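Local coordinates for protein 2-hydroxyethylphosphonate dioxygenase (Streptomyces viridochromogenes, PDB 4YAR) that uses non-heme iron and dioxygen to convert 2-hydroxyethylphosphonate into hydroxymethylphosphonate and formate during biosynthesis of the herbicidal antibiotic phosphinothricin tripeptide, at residues A20-L25 with T50-A55; D120-L125 with Q154-L159; D236-R241 with Y287-P292; A323-A328 with T401-G406; A354-V359 with V392-H397. The protein carries 1 engineered substitution. All blocks are in the same frame, centred on the assembly; numbering follows the deposited sequence.

Contact 1 of 5, residues A20-L25 with T50-A55; sequences AQTADL and TALAEA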
# COMPACT_ATOMS: atom_id res chain seq x y z
N ALA A 20 -38.03 12.45 -1.56
CA ALA A 20 -39.21 12.49 -2.42
C ALA A 20 -38.93 12.97 -3.83
O ALA A 20 -39.50 12.44 -4.79
CB ALA A 20 -40.32 13.35 -1.81
N GLN A 21 -38.07 13.98 -3.96
CA GLN A 21 -37.78 14.56 -5.24
C GLN A 21 -36.97 13.60 -6.03
O GLN A 21 -37.12 13.53 -7.24
CB GLN A 21 -36.97 15.87 -5.12
CG GLN A 21 -37.77 17.08 -4.70
CD GLN A 21 -36.91 18.28 -4.30
OE1 GLN A 21 -35.86 18.13 -3.68
NE2 GLN A 21 -37.42 19.48 -4.57
N THR A 22 -36.03 12.93 -5.38
CA THR A 22 -35.16 11.96 -6.06
C THR A 22 -36.06 10.82 -6.65
O THR A 22 -35.93 10.44 -7.80
CB THR A 22 -34.03 11.47 -5.12
OG1 THR A 22 -33.19 12.62 -4.77
CG2 THR A 22 -33.18 10.45 -5.78
N ALA A 23 -36.98 10.33 -5.83
CA ALA A 23 -37.87 9.22 -6.25
C ALA A 23 -38.69 9.63 -7.48
O ALA A 23 -38.79 8.85 -8.47
CB ALA A 23 -38.74 8.79 -5.08
N ASP A 24 -39.21 10.86 -7.46
CA ASP A 24 -40.08 11.36 -8.51
C ASP A 24 -39.32 11.55 -9.79
O ASP A 24 -39.74 11.11 -10.87
CB ASP A 24 -40.81 12.64 -8.07
CG ASP A 24 -41.98 12.36 -7.09
OD1 ASP A 24 -42.31 11.17 -6.84
OD2 ASP A 24 -42.59 13.32 -6.58
N LEU A 25 -38.16 12.16 -9.66
CA LEU A 25 -37.25 12.32 -10.78
C LEU A 25 -36.83 11.02 -11.42
O LEU A 25 -36.72 10.92 -12.63
CB LEU A 25 -36.01 13.06 -10.27
CG LEU A 25 -36.05 14.57 -10.33
CD1 LEU A 25 -34.71 15.12 -9.80
CD2 LEU A 25 -36.35 15.02 -11.79
N THR A 50 -29.90 2.34 -12.39
CA THR A 50 -29.90 3.05 -13.65
C THR A 50 -30.76 4.32 -13.65
O THR A 50 -30.31 5.39 -14.11
CB THR A 50 -30.31 2.08 -14.77
OG1 THR A 50 -30.27 2.77 -16.01
CG2 THR A 50 -31.71 1.50 -14.51
N ALA A 51 -31.96 4.23 -13.11
CA ALA A 51 -32.87 5.38 -13.05
C ALA A 51 -32.36 6.46 -12.04
O ALA A 51 -32.50 7.69 -12.29
CB ALA A 51 -34.28 4.95 -12.68
N LEU A 52 -31.79 5.98 -10.92
CA LEU A 52 -31.23 6.87 -9.89
C LEU A 52 -30.02 7.60 -10.45
O LEU A 52 -29.84 8.78 -10.24
CB LEU A 52 -30.85 6.09 -8.64
CG LEU A 52 -31.92 5.81 -7.59
CD1 LEU A 52 -31.42 4.82 -6.53
CD2 LEU A 52 -32.45 7.11 -6.97
N ALA A 53 -29.21 6.88 -11.22
CA ALA A 53 -28.02 7.45 -11.84
C ALA A 53 -28.40 8.55 -12.78
O ALA A 53 -27.84 9.65 -12.75
CB ALA A 53 -27.25 6.37 -12.58
N GLU A 54 -29.39 8.28 -13.62
CA GLU A 54 -29.80 9.27 -14.60
C GLU A 54 -30.32 10.50 -13.85
O GLU A 54 -29.92 11.62 -14.14
CB GLU A 54 -30.84 8.68 -15.56
CG GLU A 54 -31.06 9.53 -16.81
CD GLU A 54 -31.81 10.84 -16.52
OE1 GLU A 54 -32.87 10.81 -15.85
OE2 GLU A 54 -31.33 11.90 -16.98
N ALA A 55 -31.16 10.28 -12.84
CA ALA A 55 -31.77 11.39 -12.08
C ALA A 55 -30.74 12.31 -11.36
O ALA A 55 -30.96 13.52 -11.23
CB ALA A 55 -32.80 10.85 -11.08
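A threonine rotamer with OG1 beside the backbone N (chi1 -63°) swings the methyl of Thr22 out from helix 19-26 to meet Leu52, whose CG also lies beside its own backbone N (chi1 -85°) so that one branch reaches back across the gap. Thr22 CG2 and Leu52 CD2 approach to 3.6 Å, the two side chains roughly perpendicular. Threonine suits this place because it serves two needs: its methyl joins the apolar core, while OG1 is hydrogen-bonded to Thr18 O one turn earlier. Nearer the C-terminal ends of both helices, Leu25 CB rests 4.0 Å from Ala55 CB, and the small alanine lets the backbones close in until Leu25 CA and Ala55 CA are 5.7 Å apart. Leu33 of helix 30-36 touches both Thr22 and Leu52, adding to the apolar core. Such packing of a later helix against the first helix of a helix-turn-helix pair is characteristic of the all-helical cro/C1-type domain, which in its relatives binds DNA and may do so here.

Contact 2 of 5, residues D120-L125 with Q154-L159; sequences DRLPAL and QTWRVL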
# COMPACT_ATOMS: atom_id res chain seq x y z
N ASP A 120 23.69 -19.98 -15.71
CA ASP A 120 24.53 -19.69 -16.89
C ASP A 120 23.70 -19.02 -18.00
O ASP A 120 24.08 -18.98 -19.17
CB ASP A 120 25.22 -20.97 -17.37
CG ASP A 120 24.25 -21.96 -17.97
OD1 ASP A 120 23.01 -21.87 -17.72
OD2 ASP A 120 24.73 -22.85 -18.70
N ARG A 121 22.54 -18.45 -17.64
CA ARG A 121 21.78 -17.68 -18.56
C ARG A 121 21.44 -16.37 -17.90
O ARG A 121 20.88 -16.35 -16.79
CB ARG A 121 20.52 -18.42 -19.00
CG ARG A 121 19.63 -17.65 -19.97
CD ARG A 121 18.35 -18.40 -20.37
NE ARG A 121 18.71 -19.67 -21.00
CZ ARG A 121 18.96 -19.80 -22.30
NH1 ARG A 121 18.83 -18.78 -23.11
NH2 ARG A 121 19.29 -20.99 -22.79
N LEU A 122 21.73 -15.29 -18.58
CA LEU A 122 21.40 -13.98 -18.04
C LEU A 122 19.86 -13.82 -18.14
O LEU A 122 19.25 -14.10 -19.17
CB LEU A 122 22.13 -12.92 -18.86
CG LEU A 122 22.45 -11.64 -18.17
CD1 LEU A 122 23.58 -11.94 -17.18
CD2 LEU A 122 22.89 -10.64 -19.21
N PRO A 123 19.19 -13.49 -17.00
CA PRO A 123 17.76 -13.53 -16.99
C PRO A 123 17.15 -12.29 -17.69
O PRO A 123 17.38 -11.17 -17.29
CB PRO A 123 17.40 -13.51 -15.48
CG PRO A 123 18.56 -12.85 -14.81
CD PRO A 123 19.77 -13.21 -15.68
N ALA A 124 16.32 -12.53 -18.70
CA ALA A 124 15.79 -11.47 -19.52
C ALA A 124 14.90 -10.62 -18.63
O ALA A 124 14.22 -11.15 -17.75
CB ALA A 124 15.01 -12.06 -20.71
N LEU A 125 14.96 -9.31 -18.83
CA LEU A 125 14.19 -8.38 -17.97
C LEU A 125 12.71 -8.35 -18.26
O LEU A 125 12.28 -8.62 -19.39
CB LEU A 125 14.77 -6.96 -18.14
CG LEU A 125 16.17 -6.74 -17.58
CD1 LEU A 125 16.70 -5.44 -18.17
CD2 LEU A 125 16.23 -6.66 -16.07
N GLN A 154 25.87 -2.11 -9.73
CA GLN A 154 24.65 -1.40 -9.39
C GLN A 154 23.44 -2.09 -10.01
O GLN A 154 22.31 -1.79 -9.64
CB GLN A 154 24.69 0.04 -9.90
CG GLN A 154 25.75 0.90 -9.24
CD GLN A 154 27.16 0.49 -9.67
OE1 GLN A 154 27.42 0.26 -10.86
NE2 GLN A 154 28.05 0.38 -8.71
N THR A 155 23.65 -2.99 -10.95
CA THR A 155 22.49 -3.60 -11.64
C THR A 155 22.38 -5.12 -11.50
O THR A 155 21.54 -5.72 -12.15
CB THR A 155 22.56 -3.24 -13.13
OG1 THR A 155 23.78 -3.75 -13.68
CG2 THR A 155 22.53 -1.69 -13.30
N TRP A 156 23.21 -5.74 -10.68
CA TRP A 156 23.33 -7.21 -10.66
C TRP A 156 23.89 -7.48 -9.30
O TRP A 156 25.00 -7.02 -8.95
CB TRP A 156 24.28 -7.65 -11.78
CG TRP A 156 24.60 -9.10 -11.89
CD1 TRP A 156 25.78 -9.67 -11.62
CD2 TRP A 156 23.77 -10.12 -12.43
NE1 TRP A 156 25.76 -10.97 -11.93
CE2 TRP A 156 24.53 -11.29 -12.43
CE3 TRP A 156 22.47 -10.15 -12.88
CZ2 TRP A 156 24.03 -12.49 -12.83
CZ3 TRP A 156 21.97 -11.36 -13.33
CH2 TRP A 156 22.78 -12.52 -13.31
N ARG A 157 23.11 -8.16 -8.44
CA ARG A 157 23.57 -8.43 -7.08
C ARG A 157 22.89 -9.68 -6.59
O ARG A 157 21.71 -9.97 -7.01
CB ARG A 157 23.20 -7.29 -6.13
CG ARG A 157 23.92 -7.42 -4.79
CD ARG A 157 23.44 -6.49 -3.70
NE ARG A 157 23.68 -5.10 -4.06
CZ ARG A 157 23.81 -4.11 -3.17
NH1 ARG A 157 23.74 -4.34 -1.84
NH2 ARG A 157 24.00 -2.87 -3.62
N VAL A 158 23.61 -10.45 -5.78
CA VAL A 158 23.07 -11.70 -5.21
C VAL A 158 22.14 -11.41 -3.99
O VAL A 158 22.56 -10.83 -2.95
CB VAL A 158 24.17 -12.68 -4.83
CG1 VAL A 158 23.63 -13.90 -4.08
CG2 VAL A 158 24.92 -13.15 -6.04
N LEU A 159 20.91 -11.89 -4.11
CA LEU A 159 20.03 -11.98 -2.96
C LEU A 159 20.21 -13.34 -2.32
O LEU A 159 19.75 -14.35 -2.86
CB LEU A 159 18.59 -11.87 -3.43
CG LEU A 159 17.86 -10.59 -3.55
CD1 LEU A 159 17.85 -10.22 -5.04
CD2 LEU A 159 16.46 -10.86 -3.04
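Leu122 and Trp156 mark the nearest backbone approach, with their CA atoms still 10.2 Å apart, and no hydrogen bond joins the irregular 120-125 segment to strand 156-159; side chains alone span the gap. Trp156 does most of the spanning. With its CG anti to the backbone N (chi1 177°), the indole extends well out from the strand and presents the far rim of its six-membered ring to the loop. Pro123 meets that rim near the ring plane, its CD lying 3.7 Å from Trp156 CZ3 and 3.9 Å from Trp156 CH2. Leu122 comes instead over one face, where its CD1 methyl sits 4.0 Å from Trp156 CH2. The indole corner is thus held from two directions by aliphatic carbon, a role for which a rigid proline ring and a branched leucine are well suited. The contact joins a loop leaving the six-stranded sheet to the edge strand of a small antiparallel sheet formed with 143-146 and 183-186, both in the cupin-like beta domain whose iron ligands, His129 and His182, hold a cadmium ion in this crystal. Ser185 touches both Pro123 and Trp156. The carbonyl oxygen of Pro123 is hydrogen-bonded by Arg146 and Ser183, which fixes the loop to the small sheet. The Pro123 side chain lies about 9 Å from that of His182.

Contact 3 of 5, residues D236-R241 with Y287-P292; sequences DLFLAR and YRVLLP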
# COMPACT_ATOMS: atom_id res chain seq x y z
N ASP A 236 5.60 28.34 -3.52
CA ASP A 236 5.21 29.33 -4.54
C ASP A 236 3.95 28.89 -5.30
O ASP A 236 3.15 29.71 -5.71
CB ASP A 236 6.32 29.54 -5.56
CG ASP A 236 7.41 30.43 -5.06
OD1 ASP A 236 7.22 31.20 -4.16
OD2 ASP A 236 8.51 30.32 -5.61
N LEU A 237 3.77 27.60 -5.41
CA LEU A 237 2.52 27.10 -6.04
C LEU A 237 1.35 27.33 -5.02
O LEU A 237 0.24 27.70 -5.41
CB LEU A 237 2.66 25.66 -6.39
CG LEU A 237 3.64 25.41 -7.54
CD1 LEU A 237 3.95 23.91 -7.67
CD2 LEU A 237 3.07 26.02 -8.83
N PHE A 238 1.61 27.10 -3.72
CA PHE A 238 0.59 27.40 -2.71
C PHE A 238 0.21 28.89 -2.69
O PHE A 238 -0.97 29.27 -2.51
CB PHE A 238 1.01 27.04 -1.34
CG PHE A 238 1.18 25.57 -1.09
CD1 PHE A 238 0.82 24.59 -2.00
CD2 PHE A 238 1.60 25.18 0.15
CE1 PHE A 238 1.00 23.25 -1.71
CE2 PHE A 238 1.77 23.84 0.46
CZ PHE A 238 1.39 22.88 -0.46
N LEU A 239 1.19 29.76 -2.88
CA LEU A 239 0.89 31.18 -2.81
C LEU A 239 0.10 31.63 -4.05
O LEU A 239 -0.89 32.36 -3.90
CB LEU A 239 2.18 31.99 -2.59
CG LEU A 239 2.92 31.69 -1.31
CD1 LEU A 239 4.17 32.64 -1.21
CD2 LEU A 239 2.05 31.76 -0.11
N ALA A 240 0.56 31.23 -5.24
CA ALA A 240 -0.19 31.46 -6.50
C ALA A 240 -1.62 31.00 -6.45
O ALA A 240 -2.56 31.69 -6.90
CB ALA A 240 0.55 30.85 -7.67
N ARG A 241 -1.83 29.85 -5.79
CA ARG A 241 -3.13 29.35 -5.60
C ARG A 241 -4.03 30.34 -4.91
O ARG A 241 -5.21 30.41 -5.22
CB ARG A 241 -3.12 28.02 -4.83
CG ARG A 241 -4.46 27.36 -4.72
CD ARG A 241 -4.63 26.29 -5.74
NE ARG A 241 -5.83 25.45 -5.56
CZ ARG A 241 -6.82 25.35 -6.44
NH1 ARG A 241 -6.87 26.18 -7.48
NH2 ARG A 241 -7.81 24.51 -6.25
N TYR A 287 1.75 23.39 6.82
CA TYR A 287 3.15 23.54 6.67
C TYR A 287 3.91 22.22 6.57
O TYR A 287 5.00 22.19 6.02
CB TYR A 287 3.73 24.39 7.87
CG TYR A 287 3.83 23.58 9.16
CD1 TYR A 287 2.69 23.31 9.96
CD2 TYR A 287 5.03 22.95 9.52
CE1 TYR A 287 2.80 22.53 11.10
CE2 TYR A 287 5.12 22.12 10.67
CZ TYR A 287 4.03 21.95 11.45
OH TYR A 287 4.10 21.08 12.54
N ARG A 288 3.34 21.14 7.08
CA ARG A 288 4.08 19.88 7.13
C ARG A 288 4.58 19.34 5.76
O ARG A 288 5.65 18.73 5.65
CB ARG A 288 3.31 18.84 7.96
CG ARG A 288 3.09 19.25 9.36
CD ARG A 288 2.18 18.33 10.16
NE ARG A 288 0.87 18.31 9.60
CZ ARG A 288 -0.11 17.55 9.99
NH1 ARG A 288 -1.25 17.66 9.34
NH2 ARG A 288 -0.00 16.69 11.00
N VAL A 289 3.77 19.55 4.70
CA VAL A 289 4.12 19.13 3.40
C VAL A 289 5.24 19.93 2.76
O VAL A 289 5.73 19.52 1.71
CB VAL A 289 2.88 18.93 2.48
CG1 VAL A 289 1.79 18.16 3.21
CG2 VAL A 289 2.31 20.25 2.02
N LEU A 290 5.70 21.02 3.42
CA LEU A 290 6.87 21.77 2.97
C LEU A 290 8.19 21.32 3.63
O LEU A 290 9.28 21.72 3.20
CB LEU A 290 6.71 23.28 3.23
CG LEU A 290 5.49 23.93 2.63
CD1 LEU A 290 5.34 25.38 3.05
CD2 LEU A 290 5.58 23.88 1.11
N LEU A 291 8.11 20.44 4.61
CA LEU A 291 9.31 19.97 5.29
C LEU A 291 10.00 18.90 4.40
O LEU A 291 9.32 18.19 3.58
CB LEU A 291 8.95 19.44 6.68
CG LEU A 291 8.23 20.42 7.64
CD1 LEU A 291 7.96 19.76 8.99
CD2 LEU A 291 8.96 21.71 7.88
N PRO A 292 11.30 18.75 4.54
CA PRO A 292 12.11 17.81 3.78
C PRO A 292 11.82 16.34 4.08
O PRO A 292 11.63 15.97 5.23
CB PRO A 292 13.56 18.17 4.16
CG PRO A 292 13.47 18.97 5.37
CD PRO A 292 12.13 19.62 5.39
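The ring of Phe238 meets Val289 at its edge: the CG2 methyl lies in the ring plane, 3.7 Å from Phe238 CZ and 4.0 Å from Phe238 CE2. Leu290 arrives obliquely, bringing its CD2 to 3.9 Å from Phe238 CE2, and its side chain runs antiparallel alongside the phenylalanine. A further aromatic neighbour, Phe285, meets the same ring with the planes at about 50°. Of valine's two methyls, the one touching the ring is CG2, set between the backbone N and the carbonyl carbon, with CG1 anti to the carbonyl carbon (chi1 -46°). Phenylalanine is apt here because together with Leu290 it bridges the 10.2 Å between Phe238 CA and Leu290 CA, while branched aliphatic residues give the ring rim methyl groups to rest on. No hydrogen bond crosses, and the contact is wholly apolar. It joins helix 231-241, in the second cro/C1-type region, to the 3-10 turn 287-290 that follows helix 270-283; Leu239, next to Phe238, packs on that helix and on helix 246-253.

Contact 4 of 5, residues A323-A328 with T401-G406; sequences ASMASA and TVLKFG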
# COMPACT_ATOMS: atom_id res chain seq x y z
N ALA A 323 11.61 -10.05 13.18
CA ALA A 323 12.78 -9.47 12.58
C ALA A 323 12.31 -8.68 11.33
O ALA A 323 11.31 -9.05 10.69
CB ALA A 323 13.71 -10.58 12.14
N SER A 324 13.05 -7.63 11.01
CA SER A 324 12.69 -6.75 9.92
C SER A 324 13.10 -7.18 8.56
O SER A 324 14.21 -7.63 8.36
CB SER A 324 13.31 -5.36 10.15
OG SER A 324 12.97 -4.84 11.44
N MET A 325 12.19 -7.02 7.61
CA MET A 325 12.55 -7.07 6.20
C MET A 325 12.87 -5.66 5.78
O MET A 325 12.81 -4.72 6.61
CB MET A 325 11.43 -7.59 5.30
CG MET A 325 10.94 -8.92 5.67
SD MET A 325 9.78 -9.43 4.38
CE MET A 325 9.24 -10.97 5.22
N ALA A 326 13.38 -5.52 4.56
CA ALA A 326 13.65 -4.21 4.02
C ALA A 326 12.48 -3.21 4.12
O ALA A 326 11.29 -3.58 3.97
CB ALA A 326 14.12 -4.36 2.62
N SER A 327 12.82 -1.92 4.29
CA SER A 327 11.82 -0.83 4.33
C SER A 327 12.39 0.42 3.65
O SER A 327 13.60 0.53 3.41
CB SER A 327 11.41 -0.48 5.76
OG SER A 327 12.50 -0.05 6.55
N ALA A 328 11.50 1.37 3.39
CA ALA A 328 11.89 2.59 2.75
C ALA A 328 11.05 3.70 3.32
O ALA A 328 9.85 3.61 3.28
CB ALA A 328 11.67 2.47 1.26
N THR A 401 6.60 -20.36 11.84
CA THR A 401 7.10 -19.10 11.30
C THR A 401 6.13 -18.64 10.25
O THR A 401 5.61 -19.41 9.41
CB THR A 401 8.49 -19.25 10.62
OG1 THR A 401 9.38 -19.83 11.54
CG2 THR A 401 9.09 -17.85 10.22
N VAL A 402 5.92 -17.33 10.26
CA VAL A 402 5.09 -16.75 9.28
C VAL A 402 5.72 -15.45 8.79
O VAL A 402 6.31 -14.71 9.59
CB VAL A 402 3.66 -16.56 9.84
CG1 VAL A 402 3.61 -15.51 10.94
CG2 VAL A 402 2.68 -16.15 8.76
N LEU A 403 5.53 -15.15 7.51
CA LEU A 403 5.97 -13.82 7.00
C LEU A 403 4.75 -12.89 7.01
O LEU A 403 3.65 -13.33 6.68
CB LEU A 403 6.50 -13.96 5.57
CG LEU A 403 7.69 -14.90 5.29
CD1 LEU A 403 8.32 -14.67 3.93
CD2 LEU A 403 8.70 -14.80 6.37
N LYS A 404 4.96 -11.66 7.51
CA LYS A 404 3.92 -10.68 7.64
C LYS A 404 4.22 -9.51 6.72
O LYS A 404 5.22 -8.77 6.91
CB LYS A 404 3.81 -10.18 9.06
CG LYS A 404 2.89 -8.99 9.22
CD LYS A 404 2.70 -8.76 10.70
CE LYS A 404 1.74 -7.62 10.98
NZ LYS A 404 0.84 -8.08 12.02
N PHE A 405 3.35 -9.29 5.78
CA PHE A 405 3.48 -8.14 4.84
C PHE A 405 2.36 -7.18 5.13
O PHE A 405 1.24 -7.57 5.53
CB PHE A 405 3.47 -8.59 3.37
CG PHE A 405 4.57 -9.53 2.98
CD1 PHE A 405 5.83 -9.03 2.61
CD2 PHE A 405 4.39 -10.89 3.04
CE1 PHE A 405 6.86 -9.90 2.21
CE2 PHE A 405 5.40 -11.75 2.62
CZ PHE A 405 6.64 -11.26 2.24
N GLY A 406 2.57 -5.91 4.80
CA GLY A 406 1.57 -4.95 4.97
C GLY A 406 1.54 -3.92 3.86
O GLY A 406 2.52 -3.49 3.34
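Met325, just past the end of strand 320-324, faces Phe405 on strand 400-407 with 9.2 Å between their CA atoms; strand 335-343 lies between the two strands in a seven-stranded antiparallel sheet, part of a cupin-like beta fold. The long, unbranched methionine bridges the distance. Beyond CG its chain is extended (chi2 -173°, chi3 -174°), carrying sulfur and methyl straight toward the other strand, and the side chain crosses that of Phe405 nearly at right angles. Met325 SD makes a Met-aromatic contact, 4.6 Å from the centroid of the Phe405 ring and 50° off its normal, so the sulfur approaches obliquely. Phe405 is further placed by stacking with Tyr197, and its side chain is about 8 Å from that of Ser196, a substrate-binding residue in a site shared between dimer partners. Phe338 of the intervening strand touches both Met325 and Leu403, and Ile134, Leu138 and Val136 of strand 133-140 cover the cluster from another sheet. All three touching residues are buried, which suits their apolar character. At the tip, the Met325 CE methyl touches both residues, 4.0 Å from Leu403 CD1 and 4.0 Å from Phe405 CZ.

Contact 5 of 5, residues A354-V359 with V392-H397; sequences AENHYV and VRHRWH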
# COMPACT_ATOMS: atom_id res chain seq x y z
N ALA A 354 -3.90 -1.01 8.87
CA ALA A 354 -4.24 -1.29 7.52
C ALA A 354 -4.15 -2.83 7.28
O ALA A 354 -4.11 -3.59 8.20
CB ALA A 354 -3.32 -0.50 6.59
N GLU A 355 -4.13 -3.25 6.02
CA GLU A 355 -4.18 -4.66 5.64
C GLU A 355 -2.87 -5.40 5.92
O GLU A 355 -1.76 -4.86 5.89
CB GLU A 355 -4.52 -4.79 4.16
CG GLU A 355 -5.83 -4.18 3.71
CD GLU A 355 -6.12 -4.37 2.23
OE1 GLU A 355 -5.51 -5.20 1.55
OE2 GLU A 355 -7.05 -3.69 1.78
N ASN A 356 -3.02 -6.68 6.20
CA ASN A 356 -1.90 -7.61 6.29
C ASN A 356 -2.09 -8.78 5.32
O ASN A 356 -3.25 -9.30 5.14
CB ASN A 356 -1.81 -8.28 7.70
CG ASN A 356 -1.47 -7.31 8.84
OD1 ASN A 356 -0.69 -6.41 8.71
ND2 ASN A 356 -2.09 -7.57 10.01
N HIS A 357 -0.97 -9.29 4.81
CA HIS A 357 -0.95 -10.53 4.10
C HIS A 357 0.08 -11.43 4.73
O HIS A 357 1.25 -10.94 5.02
CB HIS A 357 -0.58 -10.34 2.60
CG HIS A 357 -1.53 -9.49 1.83
ND1 HIS A 357 -2.47 -10.04 0.98
CD2 HIS A 357 -1.66 -8.16 1.72
CE1 HIS A 357 -3.09 -9.07 0.35
NE2 HIS A 357 -2.66 -7.94 0.81
N TYR A 358 -0.34 -12.64 5.12
CA TYR A 358 0.57 -13.52 5.81
C TYR A 358 0.84 -14.78 5.00
O TYR A 358 -0.10 -15.33 4.40
CB TYR A 358 -0.03 -14.03 7.15
CG TYR A 358 -0.15 -13.03 8.28
CD1 TYR A 358 0.93 -12.69 9.07
CD2 TYR A 358 -1.35 -12.41 8.53
CE1 TYR A 358 0.80 -11.83 10.11
CE2 TYR A 358 -1.50 -11.53 9.56
CZ TYR A 358 -0.42 -11.23 10.37
OH TYR A 358 -0.53 -10.34 11.41
N VAL A 359 2.06 -15.28 5.05
CA VAL A 359 2.39 -16.64 4.52
C VAL A 359 3.21 -17.45 5.48
O VAL A 359 4.26 -16.97 6.06
CB VAL A 359 3.02 -16.60 3.12
CG1 VAL A 359 4.34 -15.86 3.13
CG2 VAL A 359 3.19 -18.03 2.55
N VAL A 392 -8.62 -5.53 12.02
CA VAL A 392 -9.14 -6.82 12.39
C VAL A 392 -8.23 -7.40 13.46
O VAL A 392 -7.09 -7.67 13.22
CB VAL A 392 -9.23 -7.74 11.17
CG1 VAL A 392 -9.52 -9.16 11.56
CG2 VAL A 392 -10.17 -7.14 10.18
N ARG A 393 -8.81 -7.71 14.62
CA ARG A 393 -8.02 -8.21 15.74
C ARG A 393 -7.85 -9.72 15.53
O ARG A 393 -8.76 -10.43 15.18
CB ARG A 393 -8.70 -7.85 17.09
CG ARG A 393 -8.07 -8.37 18.38
CD ARG A 393 -9.16 -8.48 19.45
NE ARG A 393 -9.36 -7.20 20.14
CZ ARG A 393 -10.48 -6.84 20.79
NH1 ARG A 393 -11.56 -7.64 20.85
NH2 ARG A 393 -10.54 -5.64 21.38
N HIS A 394 -6.64 -10.14 15.66
CA HIS A 394 -6.24 -11.54 15.35
C HIS A 394 -4.98 -11.91 16.11
O HIS A 394 -4.31 -11.09 16.79
CB HIS A 394 -6.06 -11.73 13.80
CG HIS A 394 -4.94 -10.92 13.21
ND1 HIS A 394 -5.01 -9.56 13.03
CD2 HIS A 394 -3.71 -11.30 12.78
CE1 HIS A 394 -3.89 -9.13 12.48
NE2 HIS A 394 -3.08 -10.17 12.33
N ARG A 395 -4.68 -13.20 16.08
CA ARG A 395 -3.51 -13.71 16.75
C ARG A 395 -3.15 -15.06 16.10
O ARG A 395 -3.95 -15.68 15.44
CB ARG A 395 -3.79 -13.89 18.25
CG ARG A 395 -4.90 -14.87 18.48
CD ARG A 395 -5.41 -14.75 19.90
NE ARG A 395 -6.26 -13.58 20.04
CZ ARG A 395 -7.50 -13.47 19.62
NH1 ARG A 395 -8.11 -14.49 19.08
NH2 ARG A 395 -8.17 -12.32 19.78
N TRP A 396 -1.90 -15.43 16.27
CA TRP A 396 -1.37 -16.75 15.81
C TRP A 396 -1.01 -17.61 17.05
O TRP A 396 -0.41 -17.08 18.00
CB TRP A 396 -0.15 -16.59 14.96
CG TRP A 396 -0.35 -15.97 13.63
CD1 TRP A 396 -0.23 -14.65 13.35
CD2 TRP A 396 -0.67 -16.62 12.39
NE1 TRP A 396 -0.48 -14.43 12.00
CE2 TRP A 396 -0.76 -15.62 11.39
CE3 TRP A 396 -0.92 -17.94 12.01
CZ2 TRP A 396 -1.07 -15.92 10.07
CZ3 TRP A 396 -1.25 -18.22 10.72
CH2 TRP A 396 -1.28 -17.22 9.74
N HIS A 397 -1.34 -18.91 16.98
CA HIS A 397 -0.91 -19.94 17.98
C HIS A 397 -0.17 -21.06 17.21
O HIS A 397 -0.36 -21.23 16.01
CB HIS A 397 -2.07 -20.66 18.78
CG HIS A 397 -3.06 -19.75 19.45
ND1 HIS A 397 -2.69 -18.64 20.20
CD2 HIS A 397 -4.41 -19.81 19.53
CE1 HIS A 397 -3.78 -18.03 20.67
NE2 HIS A 397 -4.83 -18.73 20.28
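Tyr358 can be followed outward from its CB, which rests 3.6 Å from Trp396 CZ2. Tyr358 CG is 3.5 Å from that same Trp396 CZ2, and farther along Tyr358 CE1 lies 3.5 Å from Trp396 NE1. The indole edge thus lies along one face of the phenol, with Trp396 NE1 3.4 Å above the centre of the Tyr358 ring, in an edge-to-face stack with planes at 75°. At the tip, Tyr358 OH shares a 2.7 Å hydrogen bond with His394 NE2, arriving in the imidazole plane. His394 gets there with CG between its backbone N and carbonyl carbon (chi1 64°), and His394 ND1 donates to Val392 O at 2.8 Å, fixing the ring's rotation. The cluster lies inside the C-terminal cupin-like beta domain, where strand 355-362 of the seven-stranded sheet faces strand 394-397 of a three-stranded one; the axes of 355-359 and 394-397 come within 11.7 Å, nearly parallel at 12°. Tyrosine and histidine suit this interior by pairing polar atoms, tryptophan by laying a broad edge on the phenol. Lys404 NZ also hydrogen-bonds Tyr358 OH and would probably make the phenol more acidic, though Asp352 pairs with Lys404 and would temper this.

How the contacts relate
Contacts 1, 2 and 3 follow one another along the chain, and contact 3 closes before contacts 4 and 5 open, contact 5 being nested within the loop closed by contact 4. Contacts 1 and 3 lie in the two separate cro/C1-type helical regions, their centres about 42 Å apart, whereas contacts 2, 4 and 5 belong to the beta-rich parts. Contact 1 lies far out, its centre about 59 Å from that of contact 2. Contacts 4 and 5, centres about 12 Å apart, touch directly: strands 355-362 and 400-407 are neighbours in one sheet. The chain therefore alternates helical and beta-rich parts, consistent with two copies of a helical domain joined to a cupin-like beta domain, the iron ligands lying in the first.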